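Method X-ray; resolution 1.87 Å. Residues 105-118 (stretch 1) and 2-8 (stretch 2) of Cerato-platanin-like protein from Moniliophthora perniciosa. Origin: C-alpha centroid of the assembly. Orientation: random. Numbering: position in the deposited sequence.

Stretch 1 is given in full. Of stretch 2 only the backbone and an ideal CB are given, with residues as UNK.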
# COMPACT_ATOMS: atom_id res chain seq x y z
N GLU A 105 -1.99 4.02 17.99
CA GLU A 105 -0.59 4.40 18.22
C GLU A 105 0.10 5.06 17.05
O GLU A 105 0.73 6.12 17.19
CB GLU A 105 0.17 3.14 18.64
CG GLU A 105 -0.46 2.50 19.93
CD GLU A 105 0.22 1.23 20.33
OE1 GLU A 105 0.89 0.60 19.48
OE2 GLU A 105 0.10 0.88 21.50
N GLY A 106 0.03 4.40 15.91
CA GLY A 106 0.77 4.85 14.74
C GLY A 106 0.17 6.10 14.16
O GLY A 106 0.91 7.01 13.73
N TYR A 107 -1.16 6.16 14.16
CA TYR A 107 -1.84 7.28 13.56
C TYR A 107 -1.60 8.54 14.39
O TYR A 107 -1.33 9.58 13.83
CB TYR A 107 -3.33 7.00 13.44
CG TYR A 107 -4.14 8.18 13.02
CD1 TYR A 107 -4.02 8.72 11.74
CD2 TYR A 107 -5.08 8.73 13.91
CE1 TYR A 107 -4.79 9.83 11.37
CE2 TYR A 107 -5.84 9.85 13.55
CZ TYR A 107 -5.71 10.34 12.29
OH TYR A 107 -6.48 11.39 11.96
N ASP A 108 -1.77 8.42 15.71
CA ASP A 108 -1.66 9.59 16.57
C ASP A 108 -0.23 10.10 16.58
O ASP A 108 0.01 11.30 16.56
CB ASP A 108 -2.02 9.23 17.96
CG ASP A 108 -3.52 8.95 18.12
OD1 ASP A 108 -4.31 9.26 17.22
OD2 ASP A 108 -3.86 8.43 19.18
N TRP A 109 0.72 9.18 16.54
CA TRP A 109 2.11 9.67 16.53
C TRP A 109 2.55 10.16 15.14
O TRP A 109 3.43 11.08 14.98
CB TRP A 109 3.06 8.54 17.01
CG TRP A 109 4.49 9.10 17.16
CD1 TRP A 109 5.60 8.74 16.42
CD2 TRP A 109 4.91 10.09 18.09
NE1 TRP A 109 6.68 9.45 16.88
CE2 TRP A 109 6.30 10.30 17.87
CE3 TRP A 109 4.26 10.85 19.08
CZ2 TRP A 109 7.05 11.24 18.61
CZ3 TRP A 109 5.02 11.79 19.85
CH2 TRP A 109 6.39 11.97 19.59
N GLY A 110 2.06 9.44 14.15
CA GLY A 110 2.19 9.72 12.75
C GLY A 110 3.29 8.85 12.09
O GLY A 110 3.38 8.79 10.84
N THR A 111 4.13 8.20 12.90
CA THR A 111 5.13 7.30 12.34
C THR A 111 5.05 6.10 13.26
O THR A 111 4.98 6.27 14.49
CB THR A 111 6.56 7.90 12.47
OG1 THR A 111 6.63 9.14 11.76
CG2 THR A 111 7.63 6.93 11.88
N ALA A 112 5.13 4.91 12.70
CA ALA A 112 5.13 3.66 13.50
C ALA A 112 6.19 2.74 12.91
O ALA A 112 6.39 2.71 11.71
CB ALA A 112 3.71 2.97 13.39
N GLN A 113 6.83 1.94 13.76
CA GLN A 113 7.75 0.95 13.25
C GLN A 113 6.95 -0.32 13.07
O GLN A 113 6.10 -0.62 13.93
CB GLN A 113 8.86 0.78 14.26
CG GLN A 113 9.28 2.14 14.70
CD GLN A 113 10.69 2.15 15.10
OE1 GLN A 113 11.53 1.51 14.43
NE2 GLN A 113 10.98 2.87 16.21
N LEU A 114 7.21 -1.01 11.95
CA LEU A 114 6.52 -2.26 11.65
C LEU A 114 7.21 -3.41 12.25
O LEU A 114 8.41 -3.37 12.37
CB LEU A 114 6.41 -2.48 10.16
CG LEU A 114 5.59 -1.41 9.48
CD1 LEU A 114 5.56 -1.77 7.94
CD2 LEU A 114 4.13 -1.34 10.04
N PHE A 115 6.45 -4.45 12.63
CA PHE A 115 7.09 -5.71 13.00
C PHE A 115 7.80 -6.33 11.81
O PHE A 115 8.94 -6.82 11.94
CB PHE A 115 6.07 -6.74 13.52
CG PHE A 115 6.71 -8.03 13.86
CD1 PHE A 115 6.70 -9.06 12.95
CD2 PHE A 115 7.47 -8.14 15.02
CE1 PHE A 115 7.34 -10.23 13.19
CE2 PHE A 115 8.11 -9.36 15.30
CZ PHE A 115 8.07 -10.38 14.37
N SER A 116 7.17 -6.29 10.62
CA SER A 116 7.78 -6.94 9.46
C SER A 116 7.06 -6.41 8.25
O SER A 116 5.93 -5.89 8.39
CB SER A 116 7.57 -8.46 9.50
OG SER A 116 6.16 -8.73 9.54
N ALA A 117 7.67 -6.56 7.09
CA ALA A 117 7.04 -6.27 5.81
C ALA A 117 7.72 -7.17 4.84
O ALA A 117 8.97 -7.23 4.82
CB ALA A 117 7.31 -4.81 5.37
N TYR A 118 6.94 -7.88 4.03
CA TYR A 118 7.54 -8.66 2.95
C TYR A 118 6.55 -8.78 1.82
O TYR A 118 5.32 -8.67 2.04
CB TYR A 118 7.95 -10.06 3.45
CG TYR A 118 6.90 -10.90 4.13
CD1 TYR A 118 6.78 -10.92 5.51
CD2 TYR A 118 6.05 -11.72 3.39
CE1 TYR A 118 5.82 -11.73 6.16
CE2 TYR A 118 5.13 -12.57 4.02
CZ TYR A 118 5.02 -12.55 5.38
OH TYR A 118 4.11 -13.39 5.94
N UNK A 2 13.57 -3.38 9.73
CA UNK A 2 13.42 -2.04 10.38
C UNK A 2 12.50 -1.18 9.49
O UNK A 2 12.91 -0.06 9.15
CB UNK A 2 14.77 -1.36 10.58
N UNK A 3 11.32 -1.67 9.10
CA UNK A 3 10.43 -0.86 8.26
C UNK A 3 9.66 0.09 9.13
O UNK A 3 9.26 -0.28 10.24
CB UNK A 3 9.47 -1.73 7.45
N UNK A 4 9.50 1.32 8.63
CA UNK A 4 8.66 2.38 9.26
C UNK A 4 7.44 2.56 8.38
O UNK A 4 7.48 2.34 7.16
CB UNK A 4 9.42 3.70 9.42
N UNK A 5 6.33 3.00 8.98
CA UNK A 5 5.24 3.43 8.13
C UNK A 5 4.78 4.82 8.65
O UNK A 5 4.77 5.07 9.88
CB UNK A 5 4.10 2.41 8.13
N UNK A 6 4.42 5.69 7.75
CA UNK A 6 3.89 7.00 8.07
C UNK A 6 2.63 7.06 7.22
O UNK A 6 2.42 6.23 6.36
CB UNK A 6 4.87 8.14 7.79
N UNK A 7 1.77 8.01 7.54
CA UNK A 7 0.57 8.11 6.80
C UNK A 7 0.50 9.44 6.07
O UNK A 7 1.10 10.44 6.47
CB UNK A 7 -0.64 7.92 7.72
N UNK A 8 -0.32 9.43 5.04
CA UNK A 8 -0.48 10.57 4.13
C UNK A 8 -1.79 10.32 3.42
O UNK A 8 -2.00 9.29 2.77
CB UNK A 8 0.69 10.72 3.15

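The backbone of 4-7 runs antiparallel to strand 111-113, with N-to-C directions 157° apart, and side chains alternate between two faces of the sheet. Thr111 and Gln113 mark one face, Ala112 the other.

Position 2 points its CA-to-CB bond away from stretch 1, and no atom of that stretch lies within 5.5 Å of the ideal CB. Almost any side chain would fit, polar ones most naturally. It is Asn2, whose end turns back until ND2 lies 3.8 Å from Gln113 OE1, too far to count as a bond.

At position 3 the main chain is well used: its O accepts from Leu114 N at 2.8 Å, nearly straight at 171°, and water 1 accepts from its N and donates to Leu114 O. The CB projects sideways, 3.9 Å from Leu114 CD1 and 4.3 Å from Ala117 CB. Small apolar groups of this sort invite a broad apolar or aromatic side chain. The residue is Trp3. Ala117 CB sits over one face of its ring, 3.7 Å from the centroid of the five-membered ring, a CH-pi contact, while Trp3 CB packs on Leu114 CD1 at 3.9 Å.

Position 4 shares its face with Thr111 and Gln113, in a non-hydrogen-bonded pair with Gln113 whose CA atoms are 4.3 Å apart. The CB is 4.4 Å from Thr111 CG2, and the aliphatic part of Gln113 is also near. Leucine, isoleucine, valine or methionine would suit. Leu4 brings CD2 to 3.6 Å from Gln113 CG and CD1 to 4.2 Å from Thr111 CG2.

Position 5 is bonded to Ala112 in both directions: its N donates to Ala112 O at 2.7 Å, and its O accepts from Ala112 N at 2.8 Å. Its CB joins the Ala112 face, 4.2 Å from Leu114 CD2, with the small Ala112 leaving room beside it. A beta-branched or other aliphatic residue is indicated. Ile5 answers with CG2, which meets Leu114 CD2 at 3.6 Å and Ala112 CB at 3.9 Å.

Position 6 returns to the Thr111 face, its CB 3.5 Å from Gly110 O and 4.5 Å from Thr111 OG1. That hydroxyl could serve a donor or an acceptor, so several polar residues are plausible, long ones included. Lys6 extends and then bends at chi4 (-66°, m), so that NZ donates to Thr111 OG1 at 2.8 Å.

Position 7 points toward stretch 1, where the helix ends and Gly110 takes positive phi. The CB is 5.3 Å from Tyr107 CD1, leaving a gap for something large, and Tyr107 O awaits a donor. An aromatic residue carrying a donor fits best. Trp7 gives NE1 to Tyr107 O at 3.0 Å and receives Tyr107 CD1 over one face of its ring. Gly110 CA approaches NE1 to 3.5 Å, and water 2 links Trp7 N to Gly110 O.

Position 8 is beyond reach, so stretch 1 imposes no choice; Asp8 makes no contact with it.

Stretch 2 (2-8) NWLIKWD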
# COMPACT_ATOMS: atom_id res chain seq x y z
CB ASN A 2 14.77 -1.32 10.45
CG ASN A 2 14.78 -0.07 11.41
OD1 ASN A 2 15.79 0.16 12.10
ND2 ASN A 2 13.67 0.72 11.45
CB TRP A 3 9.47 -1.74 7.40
CG TRP A 3 10.09 -2.42 6.11
CD1 TRP A 3 10.59 -3.69 6.00
CD2 TRP A 3 10.21 -1.83 4.83
NE1 TRP A 3 10.98 -3.93 4.72
CE2 TRP A 3 10.75 -2.80 3.97
CE3 TRP A 3 9.79 -0.59 4.28
CZ2 TRP A 3 10.93 -2.57 2.64
CZ3 TRP A 3 10.05 -0.35 2.94
CH2 TRP A 3 10.62 -1.33 2.14
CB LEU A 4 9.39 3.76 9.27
CG LEU A 4 10.69 3.86 10.07
CD1 LEU A 4 11.12 5.34 10.08
CD2 LEU A 4 10.44 3.42 11.49
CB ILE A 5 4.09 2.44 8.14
CG1 ILE A 5 3.03 2.88 7.08
CG2 ILE A 5 3.55 2.19 9.62
CD1 ILE A 5 2.30 1.77 6.48
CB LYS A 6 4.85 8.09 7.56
CG LYS A 6 6.13 8.13 8.46
CD LYS A 6 7.20 9.04 7.72
CE LYS A 6 8.59 9.03 8.39
NZ LYS A 6 8.45 9.68 9.77
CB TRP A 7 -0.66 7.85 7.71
CG TRP A 7 -0.84 8.80 8.88
CD1 TRP A 7 -0.45 8.59 10.15
CD2 TRP A 7 -1.48 10.07 8.85
NE1 TRP A 7 -0.82 9.65 10.92
CE2 TRP A 7 -1.42 10.59 10.13
CE3 TRP A 7 -2.07 10.84 7.82
CZ2 TRP A 7 -1.97 11.86 10.48
CZ3 TRP A 7 -2.63 12.07 8.16
CH2 TRP A 7 -2.57 12.59 9.46
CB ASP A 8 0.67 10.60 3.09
CG ASP A 8 0.68 11.83 2.17
OD1 ASP A 8 -0.33 12.47 1.93
OD2 ASP A 8 1.73 12.06 1.53
O HOH W 1 10.05 -4.15 9.81
O HOH W 2 2.34 10.67 9.19
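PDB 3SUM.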